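Local coordinates for acyl-CoA-binding domain-containing protein 1 (Oryza sativa Japonica Group, PDB 5H3G), which binds medium- and long-chain acyl-CoA esters with high affinity, binds phosphatidic acid and phosphatidylcholine in vitro, and may take part in phospholipid biosynthesis, at residues 19-22 with 23-26; 36-40 with 41-45; 54-57 with 58-61; 81-84 with 85-89. All coordinates share one frame; numbering follows the deposited sequence. Where two conformers were deposited one is given.

Overall arrangement
The four contacts follow one another along a single chain built from four helices, with no strands. Contact 1 is a turn in the loop between helix 4-17 and helix 26-41; contact 2 closes the far end of helix 26-41; contact 3 opens helix 57-64; contact 4 lies within helix 71-92. Contacts 1 and 4 have centres about 11 Å apart and touch, Leu20 and Pro21 packing on helix 71-92. Contacts 2 and 3, centres about 14 Å apart, meet where Val44 touches Trp60. Contact 4 lies across the chain's centre from contacts 2 and 3. By similarity, residues within contacts 2 and 3 help bind acyl-CoA.

Contact 1: residues 19-22 with 23-26; sequences TLPE and STSN
The flat group at the heart of this turn is the Pro21 carbonyl, which Thr24 grips from two directions. In the carbonyl plane, Thr24 OG1 donates onto a lone pair of Pro21 O at 2.7 Å, with a C=O...donor angle of 137°. Above the plane, and 60° out of it, Thr24 N makes the second bond to Pro21 O, 3.0 Å long. Chi1 of Thr24, -61°, places OG1 beside its own backbone N, which lets hydroxyl and amide converge on the same oxygen, while CG2 is carried to the position opposite the N. The amide bond closes a type I beta turn from Pro21 to Thr24, with Glu22 and Ser23 at the corners, in the loop that joins helix 4-17 to helix 26-41. One residue further on, Ser25 is the N-cap of the second of these helices, its OG accepting from Glu27 N. Two carbons of the preceding residues approach the Thr24 hydroxyl from the same side: Leu20 CB is 3.7 Å and Pro21 CD 3.8 Å from Thr24 OG1, the Pro21 and Thr24 side chains running at a slant to each other. On the corner of the turn, Ser23 OG rests 3.7 Å from Pro21 CB, a van der Waals contact. CB of Glu22 points away from the following residues, and the Glu22 carbonyl oxygen accepts a hydrogen bond from Lys29 NZ.

Contact 2: residues 36-40 with 41-45; sequences YKQAT and VGDVN
Gln38 reaches forward along the chain to Asp43 by a side chain that starts opposite its backbone N and then bends at chi2 (69°). The bend brings NE2 to Asp43 OD1 at 2.9 Å, nearly in line with the carboxylate C-O bond; the acceptor lies in the Gln38 amide plane, and the amide and carboxylate planes are 37° apart. The other end of the amide is held too: Gln38 OE1 accepts from a water at 2.8 Å, and that water accepts from Val44 N at 2.9 Å. Beyond the two segments, Gln38 NE2 also bonds Lys69 O and Asp43 OD1 also bonds Gly68 N, so this buried amide has partners for both its atoms and its flip is fixed. On another side of the helix, Lys37 and Val41 lie alongside and point the same way; bends at chi2 and chi3 fold the lysine until CE is 3.9 Å from Val41 CG2. Thr40 holds its OG1 in the crowded position between N and carbonyl carbon (chi1 56°), from which it bonds Tyr36 O at 2.8 Å, on the face opposite Thr40 N. Its CG2 sits 4.0 Å above one face of the Tyr36 ring, offset toward the rim. Val41 N still makes a helical bond to Lys37 O at 2.9 Å, but the bonds from Gly42 N to Lys37 O and Gln38 O are both weak. Gly42, with positive phi, is the glycine typical of a helix C-terminus; it ends helix 26-41, whose Tyr36 and Lys37 belong, by similarity, to the acyl-CoA site.

Contact 3: residues 54-57 with 58-61; sequences QRDR and AKWD
Ala58 packs its CB against the Asp56 carboxylate, 3.4 Å from Asp56 OD1. Lys59 follows with its backbone N donating to Asp56 OD1 at 2.9 Å; the N-H arrives from above the carboxylate plane, 53° out of it. Asp56 reaches this spot by holding CG opposite its own N (chi1 -173°). The extended Lys59 chain crosses the aspartate at about a right angle, CG 3.7 Å from Asp56 CG, but its NZ stays 4.8 Å from Asp56 OD2, a nearness of opposite charges without contact. Trp60 N bonds Asp56 O at 3.2 Å. The indole CD1 of Trp60 lies 3.5 Å from Arg55 NH2, the guanidinium and ring planes being 88° apart; that NH2 donates to Ala47 O. Asp61 N completes the turn with a 2.8 Å bond to Arg57 O, and Asp61 OD2 lies 3.4 Å from Arg57 CG. The charged ends of this pair look elsewhere, Asp61 OD1 to Arg48 in a salt bridge and Arg57 NE to Pro49 O. This is the classic aspartate N-cap, here starting helix 57-64, whose first turn carries Lys59, by similarity an acyl-CoA-binding residue.

Contact 4: residues 81-84 with 85-89; sequences KVKQ and LLEEA
Leu85 N donates to Lys81 O at 3.0 Å, the first of four successive main-chain bonds that use the amides of 85 to 88 and the carbonyls of 81 to 84. The next, from Leu86 N to Val82 O, is 2.8 Å long and nearly straight on the carbonyl. Glu87 N reaches Lys83 O at 3.0 Å and Glu88 N reaches Gln84 O at 2.9 Å, so each of these carbonyls has its donor one helical turn on. The polar side chains are held more loosely. Lys83 bends at chi2 (58°) and brings NZ to 3.4 Å from Glu87 OE2, a salt bridge with a weak hydrogen bond; Lys83 was modelled in two conformations, so the bridge may be only part-time. Gln84 NE2 and Glu88 OE1 are 3.5 Å apart, their two side chains slanting across one another with amide and carboxylate planes 36° apart. On the inner side, Val82 and Leu86 run alongside and point the same way, CG1 of Val82 being 3.6 Å from Leu86 CD1. Both also touch Tyr13 of helix 4-17. Val82 is buried, whereas Lys83, Gln84, Glu87 and Glu88 are exposed. Such i to i+4 pairing, apolar on one side and polar on the other, is typical of an amphipathic helix, here helix 71-92 of the four-helix acyl-CoA-binding fold.

Contact 1: residues 19-22 with 23-26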
ATOM      1  N   THR A  19      -9.398   8.645  -3.833  1.00 14.17           N
ATOM      2  CA  THR A  19      -9.563  10.092  -3.923  1.00 14.68           C
ATOM      3  C   THR A  19      -8.243  10.842  -3.905  1.00 14.21           C
ATOM      4  O   THR A  19      -8.243  12.064  -4.078  1.00 15.01           O
ATOM      5  CB  THR A  19     -10.446  10.624  -2.790  1.00 19.57           C
ATOM      6  OG1 THR A  19      -9.732  10.556  -1.545  1.00 14.72           O
ATOM      7  CG2 THR A  19     -11.728   9.811  -2.693  1.00 20.24           C
ATOM      8  N   LEU A  20      -7.126  10.158  -3.699  1.00 11.86           N
ATOM      9  CA  LEU A  20      -5.855  10.849  -3.770  0.86 14.14           C
ATOM     10  C   LEU A  20      -5.631  11.356  -5.196  1.00 15.46           C
ATOM     11  O   LEU A  20      -6.061  10.720  -6.165  1.00 17.56           O
ATOM     12  CB  LEU A  20      -4.721   9.920  -3.343  0.86 12.40           C
ATOM     13  CG  LEU A  20      -4.750   9.513  -1.871  0.86 11.89           C
ATOM     14  CD1 LEU A  20      -3.734   8.404  -1.622  0.86 12.76           C
ATOM     15  CD2 LEU A  20      -4.471  10.739  -0.984  0.86 11.13           C
ATOM     16  N   PRO A  21      -5.000  12.519  -5.349  1.00 14.40           N
ATOM     17  CA  PRO A  21      -4.765  13.051  -6.698  1.00 17.41           C
ATOM     18  C   PRO A  21      -4.024  12.065  -7.588  1.00 15.40           C
ATOM     19  O   PRO A  21      -3.172  11.293  -7.143  1.00 14.17           O
ATOM     20  CB  PRO A  21      -3.922  14.304  -6.444  1.00 19.00           C
ATOM     21  CG  PRO A  21      -4.245  14.701  -5.035  1.00 19.75           C
ATOM     22  CD  PRO A  21      -4.536  13.437  -4.290  1.00 15.21           C
ATOM     23  N   GLU A  22      -4.359  12.110  -8.879  1.00 19.08           N
ATOM     24  CA  GLU A  22      -3.617  11.322  -9.851  1.00 24.24           C
ATOM     25  C   GLU A  22      -2.134  11.663  -9.818  1.00 20.53           C
ATOM     26  O   GLU A  22      -1.296  10.816 -10.149  1.00 25.48           O
ATOM     27  CB  GLU A  22      -4.195  11.554 -11.250  1.00 32.98           C
ATOM     28  CG  GLU A  22      -3.722  10.560 -12.297  1.00 45.18           C
ATOM     29  CD  GLU A  22      -4.157   9.135 -11.991  1.00 59.84           C
ATOM     30  OE1 GLU A  22      -5.228   8.952 -11.370  1.00 63.28           O
ATOM     31  OE2 GLU A  22      -3.420   8.197 -12.368  1.00 64.62           O
ATOM     32  N   SER A  23      -1.791  12.879  -9.390  1.00 17.53           N
ATOM     33  CA  SER A  23      -0.411  13.342  -9.376  1.00 17.46           C
ATOM     34  C   SER A  23       0.364  12.858  -8.161  1.00 16.82           C
ATOM     35  O   SER A  23       1.534  13.229  -8.011  1.00 19.46           O
ATOM     36  CB  SER A  23      -0.374  14.872  -9.439  1.00 21.86           C
ATOM     37  OG  SER A  23      -0.956  15.438  -8.280  1.00 24.96           O
ATOM     38  N   THR A  24      -0.244  12.038  -7.301  1.00 15.38           N
ATOM     39  CA  THR A  24       0.470  11.498  -6.148  1.00 14.64           C
ATOM     40  C   THR A  24       1.775  10.836  -6.584  1.00 14.75           C
ATOM     41  O   THR A  24       1.799  10.043  -7.530  1.00 15.19           O
ATOM     42  CB  THR A  24      -0.417  10.489  -5.413  1.00 15.44           C
ATOM     43  OG1 THR A  24      -1.601  11.156  -4.946  1.00 16.88           O
ATOM     44  CG2 THR A  24       0.323   9.890  -4.221  1.00 14.96           C
ATOM     45  N   SER A  25       2.865  11.198  -5.905  1.00 12.94           N
ATOM     46  CA  SER A  25       4.186  10.702  -6.262  1.00 13.65           C
ATOM     47  C   SER A  25       4.192   9.187  -6.349  1.00 14.43           C
ATOM     48  O   SER A  25       3.619   8.494  -5.503  1.00 12.71           O
ATOM     49  CB  SER A  25       5.232  11.150  -5.239  1.00 13.40           C
ATOM     50  OG  SER A  25       6.496  10.548  -5.519  1.00 18.56           O
ATOM     51  N   ASN A  26       4.881   8.676  -7.365  1.00 16.05           N
ATOM     52  CA  ASN A  26       5.008   7.230  -7.497  1.00 16.91           C
ATOM     53  C   ASN A  26       5.746   6.611  -6.312  1.00 13.32           C
ATOM     54  O   ASN A  26       5.545   5.426  -6.018  1.00 13.44           O
ATOM     55  CB  ASN A  26       5.710   6.887  -8.805  1.00 16.36           C
ATOM     56  CG  ASN A  26       5.568   5.423  -9.170  1.00 26.29           C
ATOM     57  OD1 ASN A  26       6.564   4.718  -9.373  1.00 28.67           O
ATOM     58  ND2 ASN A  26       4.322   4.953  -9.258  1.00 26.28           N
TER

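Contact 2: residues 36-40 with 41-45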
ATOM      1  N   TYR A  36      -0.651  -2.910   0.454  1.00 10.66           N
ATOM      2  CA  TYR A  36      -1.927  -3.481   0.048  1.00 11.71           C
ATOM      3  C   TYR A  36      -1.775  -4.951  -0.319  1.00 11.21           C
ATOM      4  O   TYR A  36      -2.589  -5.789   0.085  1.00 11.55           O
ATOM      5  CB  TYR A  36      -2.501  -2.699  -1.131  1.00 10.70           C
ATOM      6  CG  TYR A  36      -3.905  -3.138  -1.483  1.00 10.90           C
ATOM      7  CD1 TYR A  36      -4.999  -2.610  -0.824  1.00 10.93           C
ATOM      8  CD2 TYR A  36      -4.127  -4.103  -2.457  1.00 11.31           C
ATOM      9  CE1 TYR A  36      -6.297  -3.006  -1.148  1.00 12.39           C
ATOM     10  CE2 TYR A  36      -5.405  -4.518  -2.777  1.00 13.62           C
ATOM     11  CZ  TYR A  36      -6.496  -3.964  -2.119  1.00 12.18           C
ATOM     12  OH  TYR A  36      -7.774  -4.365  -2.440  1.00 14.12           O
ATOM     13  N   LYS A  37      -0.752  -5.276  -1.111  1.00 11.34           N
ATOM     14  CA  LYS A  37      -0.452  -6.677  -1.397  1.00 11.88           C
ATOM     15  C   LYS A  37      -0.248  -7.468  -0.110  1.00 13.22           C
ATOM     16  O   LYS A  37      -0.853  -8.530   0.090  1.00 12.87           O
ATOM     17  CB  LYS A  37       0.787  -6.774  -2.277  1.00 14.43           C
ATOM     18  CG  LYS A  37       0.626  -6.144  -3.663  1.00 12.11           C
ATOM     19  CD  LYS A  37      -0.517  -6.793  -4.430  1.00 12.48           C
ATOM     20  CE  LYS A  37      -0.334  -8.297  -4.623  1.00 13.23           C
ATOM     21  NZ  LYS A  37      -1.283  -8.789  -5.675  1.00 14.58           N
ATOM     22  N   GLN A  38       0.638  -6.985   0.754  1.00 13.21           N
ATOM     23  CA  GLN A  38       0.942  -7.709   1.987  1.00 16.05           C
ATOM     24  C   GLN A  38      -0.303  -7.898   2.844  1.00 13.48           C
ATOM     25  O   GLN A  38      -0.529  -8.984   3.397  1.00 16.78           O
ATOM     26  CB  GLN A  38       2.016  -6.960   2.771  1.00 12.28           C
ATOM     27  CG  GLN A  38       2.536  -7.770   3.946  1.00 12.84           C
ATOM     28  CD  GLN A  38       3.342  -8.978   3.504  1.00 19.51           C
ATOM     29  OE1 GLN A  38       3.838  -9.047   2.373  1.00 16.73           O
ATOM     30  NE2 GLN A  38       3.476  -9.954   4.401  1.00 19.07           N
ATOM     31  N   ALA A  39      -1.137  -6.862   2.937  1.00 12.08           N
ATOM     32  CA  ALA A  39      -2.334  -6.899   3.776  1.00 15.97           C
ATOM     33  C   ALA A  39      -3.352  -7.918   3.284  1.00 14.64           C
ATOM     34  O   ALA A  39      -3.999  -8.595   4.088  1.00 17.13           O
ATOM     35  CB  ALA A  39      -2.969  -5.511   3.820  1.00 15.14           C
ATOM     36  N   THR A  40      -3.525  -8.036   1.970  1.00 13.79           N
ATOM     37  CA  THR A  40      -4.581  -8.869   1.420  1.00 14.13           C
ATOM     38  C   THR A  40      -4.122 -10.284   1.092  1.00 14.43           C
ATOM     39  O   THR A  40      -4.858 -11.233   1.358  1.00 19.76           O
ATOM     40  CB  THR A  40      -5.171  -8.220   0.165  1.00 16.13           C
ATOM     41  OG1 THR A  40      -4.128  -7.974  -0.787  1.00 14.80           O
ATOM     42  CG2 THR A  40      -5.848  -6.903   0.505  1.00 16.78           C
ATOM     43  N   VAL A  41      -2.923 -10.474   0.540  1.00 18.74           N
ATOM     44  CA  VAL A  41      -2.504 -11.801   0.097  1.00 15.49           C
ATOM     45  C   VAL A  41      -1.245 -12.296   0.796  1.00 17.19           C
ATOM     46  O   VAL A  41      -0.834 -13.440   0.559  1.00 17.07           O
ATOM     47  CB  VAL A  41      -2.332 -11.869  -1.435  1.00 15.56           C
ATOM     48  CG1 VAL A  41      -3.668 -11.622  -2.112  1.00 15.93           C
ATOM     49  CG2 VAL A  41      -1.301 -10.880  -1.924  1.00 17.10           C
ATOM     50  N   GLY A  42      -0.619 -11.491   1.648  1.00 17.33           N
ATOM     51  CA  GLY A  42       0.524 -11.993   2.397  1.00 18.16           C
ATOM     52  C   GLY A  42       1.841 -11.875   1.647  1.00 17.61           C
ATOM     53  O   GLY A  42       2.007 -11.056   0.736  1.00 16.81           O
ATOM     54  N   ASP A  43       2.791 -12.723   2.046  1.00 18.56           N
ATOM     55  CA  ASP A  43       4.164 -12.599   1.574  1.00 19.94           C
ATOM     56  C   ASP A  43       4.242 -12.753   0.065  1.00 19.22           C
ATOM     57  O   ASP A  43       3.572 -13.609  -0.524  1.00 23.20           O
ATOM     58  CB  ASP A  43       5.061 -13.668   2.205  1.00 20.14           C
ATOM     59  CG  ASP A  43       5.404 -13.386   3.659  1.00 24.50           C
ATOM     60  OD1 ASP A  43       5.126 -12.278   4.150  1.00 20.82           O
ATOM     61  OD2 ASP A  43       5.966 -14.298   4.317  1.00 25.67           O
ATOM     62  N   VAL A  44       5.117 -11.959  -0.553  1.00 17.97           N
ATOM     63  CA  VAL A  44       5.356 -12.102  -1.983  1.00 18.17           C
ATOM     64  C   VAL A  44       5.852 -13.506  -2.273  1.00 26.39           C
ATOM     65  O   VAL A  44       6.746 -14.026  -1.594  1.00 24.43           O
ATOM     66  CB  VAL A  44       6.330 -11.025  -2.487  1.00 20.97           C
ATOM     67  CG1 VAL A  44       7.674 -11.113  -1.776  1.00 20.11           C
ATOM     68  CG2 VAL A  44       6.505 -11.141  -3.992  1.00 21.62           C
ATOM     69  N   ASN A  45       5.252 -14.132  -3.283  1.00 29.03           N
ATOM     70  CA  ASN A  45       5.445 -15.538  -3.613  1.00 37.90           C
ATOM     71  C   ASN A  45       6.029 -15.708  -5.012  1.00 37.73           C
ATOM     72  O   ASN A  45       5.686 -16.655  -5.721  1.00 39.70           O
ATOM     73  CB  ASN A  45       4.122 -16.294  -3.500  1.00 44.20           C
ATOM     74  CG  ASN A  45       3.050 -15.737  -4.435  1.00 46.14           C
ATOM     75  OD1 ASN A  45       2.920 -14.522  -4.601  1.00 41.14           O
ATOM     76  ND2 ASN A  45       2.293 -16.632  -5.064  1.00 51.21           N
TER
HETATM   77  O   HOH W   1       6.213  -9.702   0.973  1.00 17.05           O

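Contact 3: residues 54-57 with 58-61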
ATOM      1  N   GLN A  54       9.637  -7.595 -18.149  1.00 30.27           N
ATOM      2  CA  GLN A  54       8.400  -6.841 -18.303  1.00 28.16           C
ATOM      3  C   GLN A  54       7.701  -6.650 -16.964  1.00 23.48           C
ATOM      4  O   GLN A  54       7.063  -5.614 -16.744  1.00 29.02           O
ATOM      5  CB  GLN A  54       7.477  -7.546 -19.301  1.00 41.23           C
ATOM      6  CG  GLN A  54       6.911  -6.629 -20.376  1.00 47.42           C
ATOM      7  CD  GLN A  54       7.988  -5.993 -21.239  1.00 52.76           C
ATOM      8  OE1 GLN A  54       9.023  -6.600 -21.516  1.00 56.65           O
ATOM      9  NE2 GLN A  54       7.748  -4.758 -21.663  1.00 55.43           N
ATOM     10  N   ARG A  55       7.823  -7.623 -16.058  1.00 28.04           N
ATOM     11  CA  ARG A  55       7.317  -7.465 -14.700  1.00 27.00           C
ATOM     12  C   ARG A  55       7.971  -6.267 -14.014  1.00 26.12           C
ATOM     13  O   ARG A  55       9.181  -6.052 -14.120  1.00 28.06           O
ATOM     14  CB  ARG A  55       7.576  -8.731 -13.880  1.00 33.27           C
ATOM     15  CG  ARG A  55       6.769  -9.953 -14.301  1.00 39.44           C
ATOM     16  CD  ARG A  55       7.322 -11.204 -13.636  1.00 37.33           C
ATOM     17  NE  ARG A  55       7.179 -11.174 -12.183  1.00 31.80           N
ATOM     18  CZ  ARG A  55       8.083 -11.659 -11.338  1.00 32.83           C
ATOM     19  NH1 ARG A  55       9.205 -12.190 -11.800  1.00 34.82           N
ATOM     20  NH2 ARG A  55       7.875 -11.601 -10.030  1.00 30.91           N
ATOM     21  N   ASP A  56       7.159  -5.506 -13.287  1.00 27.13           N
ATOM     22  CA  ASP A  56       7.580  -4.260 -12.647  1.00 23.33           C
ATOM     23  C   ASP A  56       8.441  -4.569 -11.421  1.00 20.15           C
ATOM     24  O   ASP A  56       7.922  -5.016 -10.395  1.00 22.45           O
ATOM     25  CB  ASP A  56       6.322  -3.471 -12.275  1.00 27.42           C
ATOM     26  CG  ASP A  56       6.607  -2.066 -11.762  1.00 25.93           C
ATOM     27  OD1 ASP A  56       7.537  -1.868 -10.969  1.00 22.70           O
ATOM     28  OD2 ASP A  56       5.849  -1.144 -12.138  1.00 33.69           O
ATOM     29  N   ARG A  57       9.755  -4.336 -11.518  1.00 18.23           N
ATOM     30  CA  ARG A  57      10.638  -4.625 -10.387  1.00 15.30           C
ATOM     31  C   ARG A  57      10.345  -3.710  -9.201  1.00 15.48           C
ATOM     32  O   ARG A  57      10.405  -4.147  -8.047  1.00 16.57           O
ATOM     33  CB  ARG A  57      12.113  -4.524 -10.807  1.00 20.52           C
ATOM     34  CG  ARG A  57      13.113  -4.542  -9.636  1.00 21.41           C
ATOM     35  CD  ARG A  57      14.588  -4.512 -10.087  1.00 15.98           C
ATOM     36  NE  ARG A  57      15.097  -5.859 -10.332  1.00 16.52           N
ATOM     37  CZ  ARG A  57      16.371  -6.224 -10.203  1.00 21.65           C
ATOM     38  NH1 ARG A  57      17.293  -5.342  -9.837  1.00 20.99           N
ATOM     39  NH2 ARG A  57      16.720  -7.473 -10.440  1.00 21.37           N
ATOM     40  N   ALA A  58      10.029  -2.437  -9.458  1.00 16.57           N
ATOM     41  CA  ALA A  58       9.770  -1.510  -8.362  1.00 14.87           C
ATOM     42  C   ALA A  58       8.587  -1.957  -7.509  1.00 13.81           C
ATOM     43  O   ALA A  58       8.649  -1.885  -6.275  1.00 14.86           O
ATOM     44  CB  ALA A  58       9.536  -0.099  -8.910  1.00 16.68           C
ATOM     45  N   LYS A  59       7.493  -2.390  -8.143  1.00 13.85           N
ATOM     46  CA  LYS A  59       6.346  -2.894  -7.393  1.00 15.18           C
ATOM     47  C   LYS A  59       6.712  -4.138  -6.596  1.00 12.63           C
ATOM     48  O   LYS A  59       6.377  -4.254  -5.412  1.00 13.49           O
ATOM     49  CB  LYS A  59       5.183  -3.199  -8.338  1.00 16.15           C
ATOM     50  CG  LYS A  59       4.431  -1.966  -8.810  1.00 19.82           C
ATOM     51  CD  LYS A  59       3.261  -2.335  -9.724  1.00 23.06           C
ATOM     52  CE  LYS A  59       2.318  -1.151  -9.899  1.00 29.45           C
ATOM     53  NZ  LYS A  59       1.202  -1.436 -10.855  1.00 30.61           N
ATOM     54  N   TRP A  60       7.392  -5.092  -7.233  1.00 16.57           N
ATOM     55  CA  TRP A  60       7.785  -6.300  -6.514  1.00 14.69           C
ATOM     56  C   TRP A  60       8.669  -5.958  -5.319  1.00 13.82           C
ATOM     57  O   TRP A  60       8.467  -6.475  -4.211  1.00 15.71           O
ATOM     58  CB  TRP A  60       8.494  -7.251  -7.470  1.00 16.02           C
ATOM     59  CG  TRP A  60       8.789  -8.605  -6.887  1.00 15.93           C
ATOM     60  CD1 TRP A  60       8.079  -9.752  -7.100  1.00 20.13           C
ATOM     61  CD2 TRP A  60       9.883  -8.964  -6.031  1.00 16.44           C
ATOM     62  NE1 TRP A  60       8.652 -10.796  -6.421  1.00 21.72           N
ATOM     63  CE2 TRP A  60       9.758 -10.342  -5.753  1.00 20.40           C
ATOM     64  CE3 TRP A  60      10.948  -8.255  -5.461  1.00 17.12           C
ATOM     65  CZ2 TRP A  60      10.662 -11.025  -4.936  1.00 24.52           C
ATOM     66  CZ3 TRP A  60      11.846  -8.938  -4.658  1.00 23.66           C
ATOM     67  CH2 TRP A  60      11.693 -10.308  -4.399  1.00 21.54           C
ATOM     68  N   ASP A  61       9.622  -5.044  -5.513  1.00 13.54           N
ATOM     69  CA  ASP A  61      10.502  -4.632  -4.423  1.00 14.39           C
ATOM     70  C   ASP A  61       9.718  -4.005  -3.276  1.00 13.11           C
ATOM     71  O   ASP A  61      10.036  -4.224  -2.102  1.00 14.15           O
ATOM     72  CB  ASP A  61      11.556  -3.649  -4.936  1.00 16.36           C
ATOM     73  CG  ASP A  61      12.682  -4.334  -5.701  1.00 18.07           C
ATOM     74  OD1 ASP A  61      12.806  -5.577  -5.652  1.00 19.24           O
ATOM     75  OD2 ASP A  61      13.464  -3.615  -6.355  1.00 18.64           O
TER

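Contact 4: residues 81-84 with 85-89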
ATOM      1  N   LYS A  81      -0.558   4.914   6.368  1.00 13.80           N
ATOM      2  CA  LYS A  81       0.036   5.610   5.225  1.00 12.98           C
ATOM      3  C   LYS A  81      -1.020   6.346   4.410  1.00 14.29           C
ATOM      4  O   LYS A  81      -0.791   7.484   3.975  1.00 13.83           O
ATOM      5  CB  LYS A  81       0.789   4.619   4.330  1.00 13.19           C
ATOM      6  CG  LYS A  81       2.019   4.002   4.994  1.00 21.73           C
ATOM      7  CD  LYS A  81       3.074   5.055   5.286  1.00 26.99           C
ATOM      8  CE  LYS A  81       4.294   4.445   5.951  1.00 37.02           C
ATOM      9  NZ  LYS A  81       4.676   3.164   5.308  1.00 41.58           N
ATOM     10  N   VAL A  82      -2.175   5.713   4.186  1.00 11.89           N
ATOM     11  CA  VAL A  82      -3.251   6.368   3.436  1.00 11.24           C
ATOM     12  C   VAL A  82      -3.755   7.585   4.191  1.00 11.29           C
ATOM     13  O   VAL A  82      -3.938   8.657   3.605  1.00 12.66           O
ATOM     14  CB  VAL A  82      -4.396   5.385   3.130  1.00 11.91           C
ATOM     15  CG1 VAL A  82      -5.588   6.141   2.558  1.00 12.77           C
ATOM     16  CG2 VAL A  82      -3.938   4.339   2.130  1.00 13.80           C
ATOM     17  N   LYS A  83      -3.950   7.454   5.509  1.00 11.85           N
ATOM     18  CA  LYS A  83      -4.396   8.576   6.327  0.53 12.42           C
ATOM     19  C   LYS A  83      -3.453   9.763   6.195  1.00 12.44           C
ATOM     20  O   LYS A  83      -3.884  10.909   6.026  1.00 14.21           O
ATOM     21  CB  LYS A  83      -4.495   8.136   7.787  0.53 13.64           C
ATOM     22  CG  LYS A  83      -4.816   9.246   8.732  0.53 15.42           C
ATOM     23  CD  LYS A  83      -6.122   9.903   8.338  0.53 12.89           C
ATOM     24  CE  LYS A  83      -6.578  10.853   9.424  0.53 13.54           C
ATOM     25  NZ  LYS A  83      -7.828  11.561   9.036  0.53 19.33           N
ATOM     26  N   GLN A  84      -2.146   9.499   6.283  1.00 12.61           N
ATOM     27  CA  GLN A  84      -1.164  10.570   6.145  1.00 12.87           C
ATOM     28  C   GLN A  84      -1.270  11.234   4.777  1.00 13.89           C
ATOM     29  O   GLN A  84      -1.296  12.467   4.668  1.00 12.88           O
ATOM     30  CB  GLN A  84       0.240  10.017   6.372  1.00 14.90           C
ATOM     31  CG  GLN A  84       1.321  11.065   6.259  1.00 20.93           C
ATOM     32  CD  GLN A  84       2.704  10.483   6.443  1.00 35.58           C
ATOM     33  OE1 GLN A  84       2.886   9.259   6.428  1.00 37.64           O
ATOM     34  NE2 GLN A  84       3.690  11.352   6.618  1.00 40.46           N
ATOM     35  N   LEU A  85      -1.354  10.426   3.719  1.00 11.63           N
ATOM     36  CA  LEU A  85      -1.456  10.981   2.372  1.00 13.87           C
ATOM     37  C   LEU A  85      -2.742  11.780   2.188  1.00 14.19           C
ATOM     38  O   LEU A  85      -2.745  12.820   1.516  1.00 13.22           O
ATOM     39  CB  LEU A  85      -1.370   9.849   1.342  1.00 10.65           C
ATOM     40  CG  LEU A  85       0.057   9.332   1.161  1.00 11.05           C
ATOM     41  CD1 LEU A  85       0.046   7.986   0.490  1.00 10.92           C
ATOM     42  CD2 LEU A  85       0.876  10.310   0.341  1.00 14.86           C
ATOM     43  N   LEU A  86      -3.848  11.305   2.772  1.00 12.18           N
ATOM     44  CA  LEU A  86      -5.113  12.031   2.674  1.00 13.77           C
ATOM     45  C   LEU A  86      -5.024  13.381   3.370  1.00 11.93           C
ATOM     46  O   LEU A  86      -5.554  14.386   2.873  1.00 13.60           O
ATOM     47  CB  LEU A  86      -6.243  11.201   3.277  1.00 13.76           C
ATOM     48  CG  LEU A  86      -6.725  10.025   2.427  1.00 11.24           C
ATOM     49  CD1 LEU A  86      -7.502   9.066   3.316  1.00 15.28           C
ATOM     50  CD2 LEU A  86      -7.589  10.476   1.262  1.00 13.09           C
ATOM     51  N   GLU A  87      -4.349  13.427   4.514  1.00 13.84           N
ATOM     52  CA  GLU A  87      -4.174  14.699   5.198  1.00 13.42           C
ATOM     53  C   GLU A  87      -3.246  15.618   4.415  1.00 16.06           C
ATOM     54  O   GLU A  87      -3.474  16.830   4.341  1.00 15.22           O
ATOM     55  CB  GLU A  87      -3.660  14.453   6.613  1.00 15.78           C
ATOM     56  CG  GLU A  87      -4.758  13.866   7.495  1.00 25.94           C
ATOM     57  CD  GLU A  87      -6.035  14.716   7.472  1.00 26.95           C
ATOM     58  OE1 GLU A  87      -5.974  15.883   7.907  1.00 31.18           O
ATOM     59  OE2 GLU A  87      -7.088  14.228   7.004  1.00 21.24           O
ATOM     60  N   GLU A  88      -2.219  15.053   3.789  1.00 14.51           N
ATOM     61  CA  GLU A  88      -1.325  15.876   2.984  1.00 14.55           C
ATOM     62  C   GLU A  88      -2.030  16.399   1.735  1.00 12.32           C
ATOM     63  O   GLU A  88      -1.818  17.553   1.338  1.00 12.26           O
ATOM     64  CB  GLU A  88      -0.070  15.069   2.640  1.00 13.18           C
ATOM     65  CG  GLU A  88       0.825  14.815   3.873  1.00 16.60           C
ATOM     66  CD  GLU A  88       1.878  13.739   3.649  1.00 17.35           C
ATOM     67  OE1 GLU A  88       2.953  13.797   4.297  1.00 21.52           O
ATOM     68  OE2 GLU A  88       1.630  12.822   2.857  1.00 17.27           O
ATOM     69  N   ALA A  89      -2.901  15.583   1.123  1.00 11.40           N
ATOM     70  CA  ALA A  89      -3.645  16.038  -0.050  1.00 12.19           C
ATOM     71  C   ALA A  89      -4.593  17.164   0.318  1.00 13.25           C
ATOM     72  O   ALA A  89      -4.718  18.148  -0.418  1.00 10.58           O
ATOM     73  CB  ALA A  89      -4.415  14.876  -0.681  1.00 11.57           C
TER